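Local coordinates for protein NHL Repeat Region of D. melanogaster Thin (Drosophila melanogaster, PDB 6D69) that probably takes part in ubiquitin transfer and zinc binding as a full-length protein, this chain being its NHL-repeat beta-propeller region, at residues A[63-68]-A[92-97]; A[203-208]-A[233-238]. One frame throughout, in Å; residues are numbered along the deposited sequence.

How the interactions relate
Interactions 1 and 2 repeat the same kind of junction at two places round one propeller, their centres about 21 Å apart and their nearest atoms about 9 Å apart. In each, the turn between two antiparallel strands of one NHL repeat meets the segment leading into the first strand, 97-100 or 236-241, of the following blade. Both are largely buried, but interaction 2 also has an exposed Phe235. Each turn holds a carboxylate inside it, Asp63 with Asn66 and Arg68, Asp204 with Asn207 and Arg209. Interaction 1 (367 Å²) rests on Leu95 against the turn's backbone, the Phe92 ring edge, and Ser64 and His67 set against the facing main chain; interaction 2 (451 Å²) adds an aromatic pair, an arginine-serine bond and a water bridge.

Interaction 1 of 2, residues A[63-68]-A[92-97]; sequences DSSNHR and FDCLAG
Leu95 lays the methyl end of its side chain against the closed base of the 63-68 turn, with CD1 3.9 Å from Arg68 O and 4.0 Å from Asp63 N. Those two polar atoms are already paired by the backbone bond Asp63 N to Arg68 O. A chi1 of 58° sets Leu95 CG between its own N and carbonyl carbon, putting CD1 over the Asp63 N and Arg68 O pair and CD2 beside the Arg68 carbonyl, while the side chain also touches Ile108. Cutting Leu95 back to an alanine would probably open a gap between the turn and Ile108. Ser64 OG donates to Leu95 O, modelled very short at 2.4 Å, a value that carries no weight at this resolution. Phe92 meets His67 O with its ring edge, CD2 lying 3.7 Å from that oxygen. Cys94 adds SG, 3.9 Å from Ser64 O. The turn is braced from within: Asp63 OD2 receives Arg68 NE at 2.7 Å, nearly straight at 177° and on its anti lone pair, and also Asn66 ND2 at 2.9 Å. The far end of Arg68 forms a salt bridge with Glu81. The arrangement joins the 59-63/68-72 hairpin of one NHL repeat to the segment entering strand 97-100 of the next, a blade-to-blade junction of the beta-propeller fold.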
loop_
_atom_site.group_PDB
_atom_site.type_symbol
_atom_site.label_atom_id
_atom_site.label_comp_id
_atom_site.label_asym_id
_atom_site.label_seq_id
_atom_site.Cartn_x
_atom_site.Cartn_y
_atom_site.Cartn_z
ATOM N N ASP A 63 1.691 -2.339 -11.477
ATOM C CA ASP A 63 2.418 -1.624 -12.535
ATOM C C ASP A 63 1.416 -0.767 -13.314
ATOM O O ASP A 63 1.108 -1.019 -14.476
ATOM C CB ASP A 63 3.144 -2.636 -13.425
ATOM C CG ASP A 63 4.067 -2.012 -14.447
ATOM O OD1 ASP A 63 4.498 -0.864 -14.283
ATOM O OD2 ASP A 63 4.371 -2.697 -15.439
ATOM N N SER A 64 0.957 0.313 -12.657
ATOM C CA SER A 64 -0.327 0.946 -12.995
ATOM C C SER A 64 -0.482 1.227 -14.480
ATOM O O SER A 64 -1.468 0.814 -15.104
ATOM C CB SER A 64 -0.503 2.244 -12.235
ATOM O OG SER A 64 -0.576 2.013 -10.850
ATOM N N SER A 65 0.468 1.944 -15.069
ATOM C CA SER A 65 0.235 2.360 -16.447
ATOM C C SER A 65 0.510 1.264 -17.468
ATOM O O SER A 65 0.183 1.450 -18.649
ATOM C CB SER A 65 1.059 3.590 -16.759
ATOM O OG SER A 65 0.537 4.642 -15.960
ATOM N N ASN A 66 1.088 0.135 -17.058
ATOM C CA ASN A 66 1.072 -1.048 -17.899
ATOM C C ASN A 66 -0.098 -1.960 -17.575
ATOM O O ASN A 66 -0.153 -3.067 -18.107
ATOM C CB ASN A 66 2.383 -1.824 -17.778
ATOM C CG ASN A 66 3.526 -1.154 -18.494
ATOM O OD1 ASN A 66 3.356 -0.629 -19.598
ATOM N ND2 ASN A 66 4.705 -1.169 -17.882
ATOM N N HIS A 67 -1.032 -1.534 -16.719
ATOM C CA HIS A 67 -2.292 -2.267 -16.539
ATOM C C HIS A 67 -2.043 -3.706 -16.111
ATOM O O HIS A 67 -2.711 -4.640 -16.572
ATOM C CB HIS A 67 -3.140 -2.222 -17.819
ATOM C CG HIS A 67 -3.292 -0.840 -18.371
ATOM N ND1 HIS A 67 -3.962 0.152 -17.697
ATOM C CD2 HIS A 67 -2.795 -0.259 -19.487
ATOM C CE1 HIS A 67 -3.888 1.279 -18.372
ATOM N NE2 HIS A 67 -3.188 1.056 -19.465
ATOM N N ARG A 68 -1.083 -3.891 -15.207
ATOM C CA ARG A 68 -0.681 -5.243 -14.853
ATOM C C ARG A 68 -0.098 -5.258 -13.454
ATOM O O ARG A 68 0.306 -4.227 -12.903
ATOM C CB ARG A 68 0.354 -5.796 -15.839
ATOM C CG ARG A 68 1.667 -5.043 -15.822
ATOM C CD ARG A 68 2.661 -5.707 -16.753
ATOM N NE ARG A 68 3.929 -4.996 -16.881
ATOM C CZ ARG A 68 4.914 -5.424 -17.655
ATOM N NH1 ARG A 68 4.756 -6.545 -18.346
ATOM N NH2 ARG A 68 6.049 -4.750 -17.752
ATOM N N PHE A 92 -7.554 -4.692 -16.295
ATOM C CA PHE A 92 -7.511 -3.596 -15.344
ATOM C C PHE A 92 -7.391 -2.303 -16.111
ATOM O O PHE A 92 -6.741 -2.255 -17.154
ATOM C CB PHE A 92 -6.315 -3.697 -14.346
ATOM C CG PHE A 92 -6.155 -5.044 -13.719
ATOM C CD1 PHE A 92 -7.101 -5.523 -12.835
ATOM C CD2 PHE A 92 -5.043 -5.821 -14.000
ATOM C CE1 PHE A 92 -6.961 -6.776 -12.250
ATOM C CE2 PHE A 92 -4.886 -7.074 -13.409
ATOM C CZ PHE A 92 -5.846 -7.550 -12.542
ATOM N N ASP A 93 -8.014 -1.249 -15.601
ATOM C CA ASP A 93 -7.794 0.013 -16.276
ATOM C C ASP A 93 -6.530 0.590 -15.672
ATOM O O ASP A 93 -5.457 0.282 -16.176
ATOM C CB ASP A 93 -8.978 0.959 -16.207
ATOM C CG ASP A 93 -8.828 2.112 -17.211
ATOM O OD1 ASP A 93 -7.721 2.711 -17.227
ATOM O OD2 ASP A 93 -9.768 2.367 -18.025
ATOM N N CYS A 94 -6.557 1.371 -14.608
ATOM C CA CYS A 94 -5.283 1.967 -14.158
ATOM C C CYS A 94 -5.096 1.658 -12.666
ATOM O O CYS A 94 -5.161 2.527 -11.793
ATOM C CB CYS A 94 -5.202 3.476 -14.496
ATOM S SG CYS A 94 -3.486 4.155 -14.684
ATOM N N LEU A 95 -4.794 0.390 -12.397
ATOM C CA LEU A 95 -4.818 -0.124 -11.036
ATOM C C LEU A 95 -3.797 0.578 -10.160
ATOM O O LEU A 95 -2.725 0.982 -10.618
ATOM C CB LEU A 95 -4.569 -1.644 -11.032
ATOM C CG LEU A 95 -3.311 -2.312 -11.621
ATOM C CD1 LEU A 95 -2.227 -2.171 -10.693
ATOM C CD2 LEU A 95 -3.503 -3.808 -11.809
ATOM N N ALA A 96 -4.141 0.739 -8.903
ATOM C CA ALA A 96 -3.234 1.386 -7.976
ATOM C C ALA A 96 -2.837 0.526 -6.788
ATOM O O ALA A 96 -1.674 0.536 -6.387
ATOM C CB ALA A 96 -3.883 2.646 -7.469
ATOM N N GLY A 97 -3.774 -0.190 -6.194
ATOM C CA GLY A 97 -3.535 -0.925 -4.969
ATOM C C GLY A 97 -3.498 -2.416 -5.240
ATOM O O GLY A 97 -4.163 -2.913 -6.150
#

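Interaction 2 of 2, residues A[203-208]-A[233-238]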
loop_
_atom_site.group_PDB
_atom_site.type_symbol
_atom_site.label_atom_id
_atom_site.label_comp_id
_atom_site.label_asym_id
_atom_site.label_seq_id
_atom_site.Cartn_x
_atom_site.Cartn_y
_atom_site.Cartn_z
ATOM N N SER A 203 -3.462 6.025 5.691
ATOM C CA SER A 203 -2.754 7.252 5.379
ATOM C C SER A 203 -3.803 8.228 4.882
ATOM O O SER A 203 -4.506 7.971 3.902
ATOM C CB SER A 203 -1.616 7.062 4.378
ATOM O OG SER A 203 -2.099 6.644 3.133
ATOM N N ASP A 204 -3.956 9.305 5.630
ATOM C CA ASP A 204 -5.000 10.292 5.411
ATOM C C ASP A 204 -4.346 11.458 4.673
ATOM O O ASP A 204 -3.917 12.441 5.269
ATOM C CB ASP A 204 -5.584 10.695 6.763
ATOM C CG ASP A 204 -6.780 11.609 6.639
ATOM O OD1 ASP A 204 -7.261 11.790 5.482
ATOM O OD2 ASP A 204 -7.214 12.115 7.705
ATOM N N SER A 205 -4.266 11.321 3.347
ATOM C CA SER A 205 -3.341 12.124 2.543
ATOM C C SER A 205 -3.426 13.620 2.833
ATOM O O SER A 205 -2.420 14.264 3.145
ATOM C CB SER A 205 -3.601 11.888 1.056
ATOM O OG SER A 205 -2.831 12.783 0.272
ATOM N N ASN A 206 -4.602 14.206 2.635
ATOM C CA ASN A 206 -4.714 15.650 2.644
ATOM C C ASN A 206 -4.789 16.213 4.064
ATOM O O ASN A 206 -4.483 17.396 4.266
ATOM C CB ASN A 206 -5.914 16.038 1.768
ATOM C CG ASN A 206 -5.601 15.915 0.265
ATOM O OD1 ASN A 206 -4.544 15.418 -0.124
ATOM N ND2 ASN A 206 -6.527 16.362 -0.580
ATOM N N ASN A 207 -5.118 15.387 5.055
ATOM C CA ASN A 207 -4.990 15.781 6.452
ATOM C C ASN A 207 -3.589 15.566 7.018
ATOM O O ASN A 207 -3.388 15.781 8.216
ATOM C CB ASN A 207 -6.011 15.029 7.309
ATOM C CG ASN A 207 -7.406 15.605 7.206
ATOM O OD1 ASN A 207 -7.602 16.784 7.462
ATOM N ND2 ASN A 207 -8.380 14.781 6.849
ATOM N N HIS A 208 -2.631 15.116 6.205
ATOM C CA HIS A 208 -1.211 15.020 6.578
ATOM C C HIS A 208 -0.992 14.319 7.919
ATOM O O HIS A 208 -0.310 14.841 8.808
ATOM C CB HIS A 208 -0.579 16.407 6.600
ATOM C CG HIS A 208 -0.896 17.194 5.380
ATOM N ND1 HIS A 208 -0.350 16.909 4.150
ATOM C CD2 HIS A 208 -1.770 18.206 5.183
ATOM C CE1 HIS A 208 -0.847 17.738 3.252
ATOM N NE2 HIS A 208 -1.711 18.536 3.854
ATOM N N PHE A 233 4.227 15.104 8.191
ATOM C CA PHE A 233 3.971 14.603 6.855
ATOM C C PHE A 233 3.524 15.726 5.939
ATOM O O PHE A 233 2.897 16.702 6.373
ATOM C CB PHE A 233 2.871 13.508 6.852
ATOM C CG PHE A 233 3.164 12.338 7.727
ATOM C CD1 PHE A 233 4.353 11.642 7.606
ATOM C CD2 PHE A 233 2.235 11.930 8.665
ATOM C CE1 PHE A 233 4.603 10.562 8.389
ATOM C CE2 PHE A 233 2.489 10.839 9.465
ATOM C CZ PHE A 233 3.675 10.162 9.320
ATOM N N LYS A 234 3.852 15.556 4.659
ATOM C CA LYS A 234 3.249 16.300 3.559
ATOM C C LYS A 234 2.710 15.262 2.588
ATOM O O LYS A 234 3.480 14.648 1.841
ATOM C CB LYS A 234 4.261 17.196 2.863
ATOM C CG LYS A 234 4.927 18.211 3.701
ATOM C CD LYS A 234 4.013 19.297 4.150
ATOM C CE LYS A 234 4.901 20.370 4.805
ATOM N NZ LYS A 234 4.184 21.490 5.502
ATOM N N PHE A 235 1.402 15.052 2.619
ATOM C CA PHE A 235 0.702 14.156 1.706
ATOM C C PHE A 235 1.206 12.724 1.799
ATOM O O PHE A 235 1.688 12.157 0.811
ATOM C CB PHE A 235 0.821 14.701 0.290
ATOM C CG PHE A 235 0.192 16.054 0.139
ATOM C CD1 PHE A 235 -1.199 16.185 0.066
ATOM C CD2 PHE A 235 0.973 17.201 0.134
ATOM C CE1 PHE A 235 -1.787 17.427 -0.038
ATOM C CE2 PHE A 235 0.375 18.442 0.038
ATOM C CZ PHE A 235 -0.995 18.547 -0.055
ATOM N N PRO A 236 1.074 12.088 2.959
ATOM C CA PRO A 236 1.480 10.687 3.069
ATOM C C PRO A 236 0.824 9.817 2.008
ATOM O O PRO A 236 -0.375 9.925 1.732
ATOM C CB PRO A 236 1.011 10.287 4.471
ATOM C CG PRO A 236 -0.115 11.273 4.802
ATOM C CD PRO A 236 0.348 12.553 4.160
ATOM N N ARG A 237 1.625 8.917 1.437
ATOM C CA ARG A 237 1.098 7.922 0.512
ATOM C C ARG A 237 1.191 6.533 1.158
ATOM O O ARG A 237 0.451 6.273 2.100
ATOM C CB ARG A 237 1.803 8.025 -0.844
ATOM C CG ARG A 237 1.478 9.349 -1.623
ATOM C CD ARG A 237 0.218 9.278 -2.525
ATOM N NE ARG A 237 -0.228 10.565 -3.037
ATOM C CZ ARG A 237 -0.867 11.467 -2.291
ATOM N NH1 ARG A 237 -1.105 11.240 -1.014
ATOM N NH2 ARG A 237 -1.263 12.612 -2.804
ATOM N N GLY A 238 2.070 5.644 0.705
ATOM C CA GLY A 238 2.051 4.267 1.198
ATOM C C GLY A 238 2.268 4.153 2.700
ATOM O O GLY A 238 3.009 4.922 3.319
HETATM O O HOH W 1 -3.231 14.725 -2.280
#
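Ser205 OG is gripped from two sides: it accepts a hydrogen bond from Arg237 NH1 at 2.6 Å (N-H...O angle 161°) and donates one to Asn206 OD1 at 3.2 Å. The hydroxyl stands anti to its backbone N (chi1 173°), which turns it to the edge of the guanidinium, near that group's plane. This is a junction between neighbouring NHL blades of the beta-propeller, in which the turn after strand 199-204 packs on the segment entering strand 236-241. A water closes the ring of bonds, giving a proton to Asn206 OD1 and accepting one from Arg237 NH2 at 2.9 Å. The bend of the arginine chain at chi2 carries the guanidinium back toward the turn.

On the other flank His208 does two jobs. Its ND1 accepts Phe235 N at 3.0 Å, almost in the imidazole plane, while its CE1 edge sits over the centre of the Phe235 ring. The two rings form a T-shaped pair, with centroids 4.4 Å apart and planes at 80°. Between these flanks Pro236 wedges in, its CD 3.4 Å from Ser205 O. Deeper in the fold, Phe233 touches Ile210 and Val249, on a strand of each blade. At the rim of the Phe235 ring, Asn206 OD1 lies near the ring plane, 3.4 Å from CE1.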